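Local coordinates for putative nucleolar GTP-binding protein 1 (Plasmodium falciparum, PDB 2QU8) that binds guanine nucleotides, including GDP, through a Ras-like GTPase domain and probably acts as a nucleolar GTPase, at residues A[142-154]-A[176-190]. Residues are numbered along the deposited sequence; the frame is centred on the assembly and turned at random.
Sequences NKSIVIGFNKIDK and KNPIKFSSFSTLTGV. With GDP (guanosine-5'-diphosphate), chain B.
Asn-150 and Thr-186 grip each other twice where strand 145-150 and the loop after its parallel neighbour 179-183 meet at the nucleotide. Asn-150 holds CG opposite its backbone N (chi1 -161°), carrying the amide across: ND2 gives a nearly straight, in-plane bond to Thr-186 OG1 (2.9 Å, 171°), while an in-plane lone pair of OD1 receives Thr-186 N at 3.1 Å. An amide fits because it donates and accepts at once; ND2 also reaches Val-40 O of the apparent P-loop. A hydroxyl suits Thr-186, since OG1 accepts from ND2 and donates to GDP N7 (2.5 Å). The two oxygens of Asp-153 match guanine's two N-H donors, OD2 taking N1 (2.6 Å) and OD1 taking N2; Leu-187 N binds O6. Lys-151 CG and CD and, opposite, Leu-187 CB sandwich the base; Lys-151 NZ bonds Asn-39 O and salt-bridges Asp-117.

Beneath helix 162-174, the edge of Phe-149 meets the face of Phe-181 in a T-shaped stack (planes at 66°), and Ile-147 CB touches Phe-181 CD1 (3.5 Å) edge-on. On the other sheet face, Gly-148 leaves room for the Phe-184 ring. Asn-Lys-Ile-Asp and the Ser-185 loop match the NKxD (G4) and G5 motifs of P-loop GTPases.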
ATOM      1  N   ASN A 142      -6.334   1.372  11.154  1.00 45.87           N
ATOM      2  CA  ASN A 142      -6.080  -0.044  10.941  1.00 45.79           C
ATOM      3  C   ASN A 142      -6.770  -0.548   9.680  1.00 45.20           C
ATOM      4  O   ASN A 142      -7.901  -1.042   9.718  1.00 45.55           O
ATOM      5  CB  ASN A 142      -6.491  -0.862  12.171  1.00 46.44           C
ATOM      6  CG  ASN A 142      -5.434  -1.883  12.577  1.00 47.52           C
ATOM      7  OD1 ASN A 142      -4.239  -1.580  12.610  1.00 49.80           O
ATOM      8  ND2 ASN A 142      -5.876  -3.096  12.900  1.00 48.98           N
ATOM      9  N   LYS A 143      -6.075  -0.385   8.559  1.00 44.20           N
ATOM     10  CA  LYS A 143      -6.526  -0.862   7.256  1.00 43.00           C
ATOM     11  C   LYS A 143      -5.824  -2.163   6.907  1.00 41.98           C
ATOM     12  O   LYS A 143      -4.857  -2.556   7.563  1.00 42.14           O
ATOM     13  CB  LYS A 143      -6.189   0.166   6.173  1.00 43.18           C
ATOM     14  CG  LYS A 143      -6.856   1.495   6.330  1.00 43.45           C
ATOM     15  CD  LYS A 143      -6.370   2.456   5.268  1.00 45.00           C
ATOM     16  CE  LYS A 143      -7.466   3.433   4.889  1.00 46.25           C
ATOM     17  NZ  LYS A 143      -8.183   3.990   6.081  1.00 46.55           N
ATOM     18  N   SER A 144      -6.313  -2.823   5.867  1.00 40.54           N
ATOM     19  CA  SER A 144      -5.610  -3.938   5.259  1.00 39.31           C
ATOM     20  C   SER A 144      -4.334  -3.485   4.556  1.00 37.90           C
ATOM     21  O   SER A 144      -4.235  -2.348   4.094  1.00 37.47           O
ATOM     22  CB  SER A 144      -6.518  -4.657   4.273  1.00 39.61           C
ATOM     23  OG  SER A 144      -7.228  -5.684   4.934  1.00 41.57           O
ATOM     24  N   ILE A 145      -3.361  -4.391   4.493  1.00 36.55           N
ATOM     25  CA  ILE A 145      -2.069  -4.128   3.867  1.00 34.83           C
ATOM     26  C   ILE A 145      -1.661  -5.314   3.014  1.00 34.21           C
ATOM     27  O   ILE A 145      -1.770  -6.466   3.442  1.00 34.45           O
ATOM     28  CB  ILE A 145      -0.953  -3.857   4.932  1.00 35.00           C
ATOM     29  CG1 ILE A 145      -1.330  -2.675   5.837  1.00 34.34           C
ATOM     30  CG2 ILE A 145       0.422  -3.632   4.252  1.00 33.31           C
ATOM     31  CD1 ILE A 145      -0.496  -2.538   7.112  1.00 34.48           C
ATOM     32  N   VAL A 146      -1.209  -5.041   1.798  1.00 32.90           N
ATOM     33  CA  VAL A 146      -0.487  -6.044   1.032  1.00 31.96           C
ATOM     34  C   VAL A 146       0.992  -5.659   1.070  1.00 31.50           C
ATOM     35  O   VAL A 146       1.339  -4.504   0.824  1.00 31.02           O
ATOM     36  CB  VAL A 146      -0.996  -6.156  -0.429  1.00 31.82           C
ATOM     37  CG1 VAL A 146      -0.192  -7.182  -1.211  1.00 31.14           C
ATOM     38  CG2 VAL A 146      -2.480  -6.517  -0.455  1.00 32.26           C
ATOM     39  N   ILE A 147       1.853  -6.616   1.412  1.00 31.13           N
ATOM     40  CA  ILE A 147       3.293  -6.404   1.299  1.00 30.84           C
ATOM     41  C   ILE A 147       3.706  -6.930  -0.060  1.00 30.68           C
ATOM     42  O   ILE A 147       3.563  -8.124  -0.342  1.00 30.50           O
ATOM     43  CB  ILE A 147       4.123  -7.128   2.406  1.00 31.14           C
ATOM     44  CG1 ILE A 147       3.650  -6.753   3.819  1.00 31.51           C
ATOM     45  CG2 ILE A 147       5.619  -6.851   2.228  1.00 30.58           C
ATOM     46  CD1 ILE A 147       3.925  -5.330   4.249  1.00 32.13           C
ATOM     47  N   GLY A 148       4.188  -6.030  -0.911  1.00 30.11           N
ATOM     48  CA  GLY A 148       4.635  -6.413  -2.236  1.00 29.45           C
ATOM     49  C   GLY A 148       6.132  -6.621  -2.258  1.00 29.24           C
ATOM     50  O   GLY A 148       6.891  -5.719  -1.901  1.00 29.30           O
ATOM     51  N   PHE A 149       6.560  -7.814  -2.648  1.00 28.88           N
ATOM     52  CA  PHE A 149       7.978  -8.074  -2.873  1.00 28.98           C
ATOM     53  C   PHE A 149       8.272  -7.917  -4.351  1.00 28.54           C
ATOM     54  O   PHE A 149       7.896  -8.756  -5.167  1.00 28.64           O
ATOM     55  CB  PHE A 149       8.386  -9.448  -2.341  1.00 29.52           C
ATOM     56  CG  PHE A 149       8.080  -9.622  -0.895  1.00 30.95           C
ATOM     57  CD1 PHE A 149       7.006 -10.398  -0.489  1.00 32.63           C
ATOM     58  CD2 PHE A 149       8.827  -8.953   0.069  1.00 31.05           C
ATOM     59  CE1 PHE A 149       6.702 -10.537   0.865  1.00 33.51           C
ATOM     60  CE2 PHE A 149       8.531  -9.089   1.418  1.00 31.80           C
ATOM     61  CZ  PHE A 149       7.466  -9.880   1.813  1.00 31.40           C
ATOM     62  N   ASN A 150       8.920  -6.807  -4.680  1.00 27.84           N
ATOM     63  CA  ASN A 150       9.162  -6.425  -6.057  1.00 27.66           C
ATOM     64  C   ASN A 150      10.585  -6.708  -6.517  1.00 27.41           C
ATOM     65  O   ASN A 150      11.477  -6.937  -5.704  1.00 27.17           O
ATOM     66  CB  ASN A 150       8.831  -4.940  -6.257  1.00 27.41           C
ATOM     67  CG  ASN A 150       8.616  -4.578  -7.710  1.00 27.26           C
ATOM     68  OD1 ASN A 150       8.378  -5.448  -8.543  1.00 25.95           O
ATOM     69  ND2 ASN A 150       8.689  -3.287  -8.021  1.00 25.33           N
ATOM     70  N   LYS A 151      10.764  -6.652  -7.836  1.00 27.96           N
ATOM     71  CA  LYS A 151      12.037  -6.858  -8.544  1.00 28.30           C
ATOM     72  C   LYS A 151      12.552  -8.296  -8.447  1.00 29.22           C
ATOM     73  O   LYS A 151      13.761  -8.530  -8.397  1.00 28.46           O
ATOM     74  CB  LYS A 151      13.107  -5.821  -8.140  1.00 28.20           C
ATOM     75  CG  LYS A 151      12.623  -4.362  -8.205  1.00 26.02           C
ATOM     76  CD  LYS A 151      13.783  -3.392  -8.383  1.00 25.32           C
ATOM     77  CE  LYS A 151      13.313  -1.944  -8.250  1.00 23.71           C
ATOM     78  NZ  LYS A 151      14.440  -1.046  -7.831  1.00 25.21           N
ATOM     79  N   ILE A 152      11.621  -9.252  -8.442  1.00 30.58           N
ATOM     80  CA  ILE A 152      11.958 -10.689  -8.386  1.00 32.36           C
ATOM     81  C   ILE A 152      12.756 -11.162  -9.608  1.00 33.56           C
ATOM     82  O   ILE A 152      13.349 -12.241  -9.583  1.00 33.38           O
ATOM     83  CB  ILE A 152      10.700 -11.587  -8.215  1.00 32.30           C
ATOM     84  CG1 ILE A 152       9.757 -11.411  -9.414  1.00 32.70           C
ATOM     85  CG2 ILE A 152      10.015 -11.312  -6.873  1.00 32.21           C
ATOM     86  CD1 ILE A 152       8.591 -12.352  -9.449  1.00 32.62           C
ATOM     87  N   ASP A 153      12.762 -10.354 -10.671  1.00 35.27           N
ATOM     88  CA  ASP A 153      13.614 -10.602 -11.831  1.00 37.16           C
ATOM     89  C   ASP A 153      15.099 -10.510 -11.466  1.00 38.76           C
ATOM     90  O   ASP A 153      15.954 -10.965 -12.219  1.00 39.01           O
ATOM     91  CB  ASP A 153      13.288  -9.630 -12.973  1.00 36.86           C
ATOM     92  CG  ASP A 153      13.486  -8.170 -12.583  1.00 36.20           C
ATOM     93  OD1 ASP A 153      14.358  -7.512 -13.184  1.00 35.53           O
ATOM     94  OD2 ASP A 153      12.780  -7.684 -11.675  1.00 33.95           O
ATOM     95  N   LYS A 154      15.391  -9.924 -10.308  1.00 40.96           N
ATOM     96  CA  LYS A 154      16.760  -9.789  -9.817  1.00 43.28           C
ATOM     97  C   LYS A 154      16.959 -10.501  -8.480  1.00 44.89           C
ATOM     98  O   LYS A 154      17.901 -10.193  -7.752  1.00 45.32           O
ATOM     99  CB  LYS A 154      17.140  -8.308  -9.668  1.00 43.15           C
ATOM    100  CG  LYS A 154      17.128  -7.498 -10.956  1.00 43.88           C
ATOM    101  CD  LYS A 154      18.359  -7.741 -11.797  1.00 45.94           C
ATOM    102  CE  LYS A 154      18.279  -6.993 -13.118  1.00 47.44           C
ATOM    103  NZ  LYS A 154      19.437  -7.334 -13.985  1.00 48.06           N
ATOM    104  N   LYS A 176      -1.211  -5.842  13.683  1.00 50.50           N
ATOM    105  CA  LYS A 176      -2.616  -6.119  13.989  1.00 49.99           C
ATOM    106  C   LYS A 176      -3.482  -6.064  12.729  1.00 49.62           C
ATOM    107  O   LYS A 176      -4.520  -6.730  12.654  1.00 49.68           O
ATOM    108  CB  LYS A 176      -3.146  -5.153  15.057  1.00 50.00           C
ATOM    109  CG  LYS A 176      -2.254  -5.057  16.290  1.00 50.46           C
ATOM    110  CD  LYS A 176      -3.050  -4.822  17.562  1.00 51.80           C
ATOM    111  CE  LYS A 176      -2.169  -5.021  18.790  1.00 52.39           C
ATOM    112  NZ  LYS A 176      -2.979  -5.216  20.021  1.00 53.25           N
ATOM    113  N   ASN A 177      -3.044  -5.270  11.748  1.00 48.85           N
ATOM    114  CA  ASN A 177      -3.696  -5.184  10.440  1.00 47.99           C
ATOM    115  C   ASN A 177      -3.753  -6.550   9.758  1.00 47.20           C
ATOM    116  O   ASN A 177      -2.813  -7.338   9.877  1.00 47.30           O
ATOM    117  CB  ASN A 177      -2.950  -4.208   9.514  1.00 47.94           C
ATOM    118  CG  ASN A 177      -2.499  -2.935  10.219  1.00 48.18           C
ATOM    119  OD1 ASN A 177      -1.567  -2.949  11.026  1.00 48.56           O
ATOM    120  ND2 ASN A 177      -3.139  -1.821   9.887  1.00 48.37           N
ATOM    121  N   PRO A 178      -4.864  -6.850   9.058  1.00 46.50           N
ATOM    122  CA  PRO A 178      -4.861  -8.010   8.164  1.00 45.72           C
ATOM    123  C   PRO A 178      -3.879  -7.794   7.002  1.00 44.99           C
ATOM    124  O   PRO A 178      -3.900  -6.744   6.356  1.00 44.73           O
ATOM    125  CB  PRO A 178      -6.310  -8.090   7.672  1.00 45.91           C
ATOM    126  CG  PRO A 178      -6.887  -6.753   7.915  1.00 46.12           C
ATOM    127  CD  PRO A 178      -6.166  -6.165   9.084  1.00 46.58           C
ATOM    128  N   ILE A 179      -3.013  -8.777   6.769  1.00 44.07           N
ATOM    129  CA  ILE A 179      -1.897  -8.632   5.841  1.00 43.19           C
ATOM    130  C   ILE A 179      -1.787  -9.808   4.881  1.00 42.58           C
ATOM    131  O   ILE A 179      -1.909 -10.961   5.295  1.00 42.75           O
ATOM    132  CB  ILE A 179      -0.547  -8.428   6.606  1.00 43.35           C
ATOM    133  CG1 ILE A 179      -0.347  -6.949   6.935  1.00 43.19           C
ATOM    134  CG2 ILE A 179       0.656  -8.954   5.804  1.00 43.12           C
ATOM    135  CD1 ILE A 179       1.102  -6.555   7.168  1.00 43.14           C
ATOM    136  N   LYS A 180      -1.553  -9.504   3.603  1.00 41.45           N
ATOM    137  CA  LYS A 180      -1.207 -10.524   2.612  1.00 40.42           C
ATOM    138  C   LYS A 180       0.129 -10.210   1.933  1.00 39.44           C
ATOM    139  O   LYS A 180       0.578  -9.061   1.936  1.00 39.02           O
ATOM    140  CB  LYS A 180      -2.319 -10.680   1.559  1.00 40.78           C
ATOM    141  CG  LYS A 180      -3.675 -11.150   2.097  1.00 41.94           C
ATOM    142  CD  LYS A 180      -3.572 -12.475   2.858  1.00 44.21           C
ATOM    143  CE  LYS A 180      -4.755 -12.672   3.806  1.00 45.71           C
ATOM    144  NZ  LYS A 180      -4.587 -13.863   4.713  1.00 46.89           N
ATOM    145  N   PHE A 181       0.760 -11.235   1.363  1.00 38.18           N
ATOM    146  CA  PHE A 181       2.013 -11.065   0.632  1.00 37.67           C
ATOM    147  C   PHE A 181       1.774 -11.245  -0.860  1.00 36.71           C
ATOM    148  O   PHE A 181       0.900 -12.015  -1.257  1.00 36.58           O
ATOM    149  CB  PHE A 181       3.081 -12.063   1.109  1.00 37.71           C
ATOM    150  CG  PHE A 181       3.566 -11.835   2.526  1.00 38.17           C
ATOM    151  CD1 PHE A 181       3.580 -10.565   3.091  1.00 38.12           C
ATOM    152  CD2 PHE A 181       4.067 -12.897   3.277  1.00 38.80           C
ATOM    153  CE1 PHE A 181       4.040 -10.359   4.389  1.00 38.13           C
ATOM    154  CE2 PHE A 181       4.536 -12.697   4.575  1.00 38.74           C
ATOM    155  CZ  PHE A 181       4.519 -11.424   5.132  1.00 38.31           C
ATOM    156  N   SER A 182       2.541 -10.521  -1.676  1.00 35.54           N
ATOM    157  CA  SER A 182       2.510 -10.659  -3.136  1.00 34.52           C
ATOM    158  C   SER A 182       3.905 -10.429  -3.695  1.00 33.70           C
ATOM    159  O   SER A 182       4.548  -9.448  -3.350  1.00 33.77           O
ATOM    160  CB  SER A 182       1.559  -9.642  -3.774  1.00 34.64           C
ATOM    161  OG  SER A 182       0.201 -10.031  -3.671  1.00 35.74           O
ATOM    162  N   SER A 183       4.364 -11.324  -4.560  1.00 32.66           N
ATOM    163  CA  SER A 183       5.656 -11.162  -5.228  1.00 32.13           C
ATOM    164  C   SER A 183       5.458 -10.851  -6.705  1.00 31.32           C
ATOM    165  O   SER A 183       4.581 -11.424  -7.354  1.00 31.00           O
ATOM    166  CB  SER A 183       6.515 -12.418  -5.060  1.00 32.13           C
ATOM    167  OG  SER A 183       6.703 -12.706  -3.685  1.00 33.47           O
ATOM    168  N   PHE A 184       6.280  -9.944  -7.235  1.00 30.24           N
ATOM    169  CA  PHE A 184       6.150  -9.521  -8.625  1.00 29.10           C
ATOM    170  C   PHE A 184       7.374  -8.801  -9.165  1.00 29.08           C
ATOM    171  O   PHE A 184       8.332  -8.510  -8.438  1.00 28.86           O
ATOM    172  CB  PHE A 184       4.898  -8.643  -8.834  1.00 28.81           C
ATOM    173  CG  PHE A 184       4.773  -7.498  -7.859  1.00 27.82           C
ATOM    174  CD1 PHE A 184       5.383  -6.264  -8.125  1.00 26.02           C
ATOM    175  CD2 PHE A 184       4.034  -7.645  -6.687  1.00 26.42           C
ATOM    176  CE1 PHE A 184       5.272  -5.203  -7.228  1.00 24.71           C
ATOM    177  CE2 PHE A 184       3.913  -6.585  -5.779  1.00 27.30           C
ATOM    178  CZ  PHE A 184       4.535  -5.357  -6.054  1.00 25.91           C
ATOM    179  N   SER A 185       7.330  -8.533 -10.461  1.00 28.42           N
ATOM    180  CA  SER A 185       8.331  -7.720 -11.106  1.00 28.56           C
ATOM    181  C   SER A 185       7.638  -6.674 -11.958  1.00 28.48           C
ATOM    182  O   SER A 185       6.988  -7.012 -12.942  1.00 27.81           O
ATOM    183  CB  SER A 185       9.247  -8.578 -11.976  1.00 28.39           C
ATOM    184  OG  SER A 185      10.012  -7.753 -12.841  1.00 28.89           O
ATOM    185  N   THR A 186       7.783  -5.404 -11.583  1.00 28.45           N
ATOM    186  CA  THR A 186       7.265  -4.321 -12.406  1.00 28.63           C
ATOM    187  C   THR A 186       8.144  -4.064 -13.650  1.00 29.37           C
ATOM    188  O   THR A 186       7.802  -3.236 -14.497  1.00 29.56           O
ATOM    189  CB  THR A 186       6.988  -3.006 -11.587  1.00 28.21           C
ATOM    190  OG1 THR A 186       8.108  -2.682 -10.759  1.00 27.76           O
ATOM    191  CG2 THR A 186       5.762  -3.165 -10.700  1.00 27.59           C
ATOM    192  N   LEU A 187       9.267  -4.772 -13.768  1.00 29.99           N
ATOM    193  CA  LEU A 187      10.056  -4.708 -15.001  1.00 30.47           C
ATOM    194  C   LEU A 187       9.611  -5.760 -16.023  1.00 30.92           C
ATOM    195  O   LEU A 187       9.560  -5.479 -17.214  1.00 31.22           O
ATOM    196  CB  LEU A 187      11.570  -4.804 -14.733  1.00 30.64           C
ATOM    197  CG  LEU A 187      12.526  -4.429 -15.884  1.00 30.63           C
ATOM    198  CD1 LEU A 187      12.356  -2.970 -16.352  1.00 31.12           C
ATOM    199  CD2 LEU A 187      13.972  -4.680 -15.479  1.00 30.30           C
ATOM    200  N   THR A 188       9.282  -6.964 -15.567  1.00 31.41           N
ATOM    201  CA  THR A 188       8.865  -8.017 -16.506  1.00 31.62           C
ATOM    202  C   THR A 188       7.355  -8.207 -16.598  1.00 31.90           C
ATOM    203  O   THR A 188       6.879  -8.855 -17.535  1.00 32.25           O
ATOM    204  CB  THR A 188       9.501  -9.380 -16.186  1.00 31.49           C
ATOM    205  OG1 THR A 188       9.062  -9.813 -14.894  1.00 31.08           O
ATOM    206  CG2 THR A 188      11.024  -9.290 -16.226  1.00 31.90           C
ATOM    207  N   GLY A 189       6.617  -7.672 -15.624  1.00 31.94           N
ATOM    208  CA  GLY A 189       5.153  -7.800 -15.577  1.00 32.24           C
ATOM    209  C   GLY A 189       4.627  -8.999 -14.800  1.00 32.82           C
ATOM    210  O   GLY A 189       3.454  -9.033 -14.411  1.00 32.92           O
ATOM    211  N   VAL A 190       5.489  -9.988 -14.576  1.00 33.00           N
ATOM    212  CA  VAL A 190       5.102 -11.236 -13.912  1.00 33.12           C
ATOM    213  C   VAL A 190       4.596 -10.991 -12.487  1.00 32.96           C
ATOM    214  O   VAL A 190       5.282 -10.362 -11.684  1.00 32.95           O
ATOM    215  CB  VAL A 190       6.280 -12.249 -13.898  1.00 33.21           C
ATOM    216  CG1 VAL A 190       5.911 -13.514 -13.152  1.00 34.12           C
ATOM    217  CG2 VAL A 190       6.723 -12.579 -15.322  1.00 34.29           C
TER
HETATM  218  PB  GDP B 229       9.492   4.447  -7.220  1.00 22.92           P
HETATM  219  O1B GDP B 229      10.460   5.591  -6.966  1.00 21.35           O
HETATM  220  O2B GDP B 229       9.141   3.815  -5.901  1.00 20.98           O
HETATM  221  O3B GDP B 229       8.267   5.054  -7.828  1.00 23.39           O
HETATM  222  O3A GDP B 229      10.166   3.351  -8.176  1.00 22.47           O
HETATM  223  PA  GDP B 229      10.197   3.430  -9.794  1.00 22.99           P
HETATM  224  O1A GDP B 229      10.514   4.844 -10.244  1.00 22.60           O
HETATM  225  O2A GDP B 229       8.901   2.957 -10.377  1.00 23.61           O
HETATM  226  O5' GDP B 229      11.408   2.432 -10.099  1.00 22.92           O
HETATM  227  C5' GDP B 229      12.748   2.800  -9.738  1.00 24.53           C
HETATM  228  C4' GDP B 229      13.751   2.105 -10.648  1.00 25.38           C
HETATM  229  O4' GDP B 229      13.544   0.688 -10.581  1.00 25.70           O
HETATM  230  C3' GDP B 229      13.554   2.484 -12.110  1.00 25.73           C
HETATM  231  O3' GDP B 229      14.827   2.535 -12.753  1.00 25.70           O
HETATM  232  C2' GDP B 229      12.740   1.335 -12.662  1.00 25.29           C
HETATM  233  O2' GDP B 229      12.880   1.205 -14.076  1.00 25.68           O
HETATM  234  C1' GDP B 229      13.306   0.159 -11.888  1.00 25.63           C
HETATM  235  N9  GDP B 229      12.382  -0.978 -11.717  1.00 25.52           N
HETATM  236  C8  GDP B 229      11.054  -0.892 -11.494  1.00 25.79           C
HETATM  237  N7  GDP B 229      10.514  -2.127 -11.357  1.00 25.73           N
HETATM  238  C5  GDP B 229      11.512  -3.024 -11.491  1.00 25.35           C
HETATM  239  C6  GDP B 229      11.629  -4.501 -11.446  1.00 25.38           C
HETATM  240  O6  GDP B 229      10.611  -5.204 -11.250  1.00 25.62           O
HETATM  241  N1  GDP B 229      12.844  -5.048 -11.636  1.00 25.57           N
HETATM  242  C2  GDP B 229      13.949  -4.303 -11.849  1.00 26.22           C
HETATM  243  N2  GDP B 229      15.141  -4.930 -12.024  1.00 25.98           N
HETATM  244  N3  GDP B 229      13.909  -2.942 -11.891  1.00 26.31           N
HETATM  245  C4  GDP B 229      12.744  -2.260 -11.719  1.00 25.23           C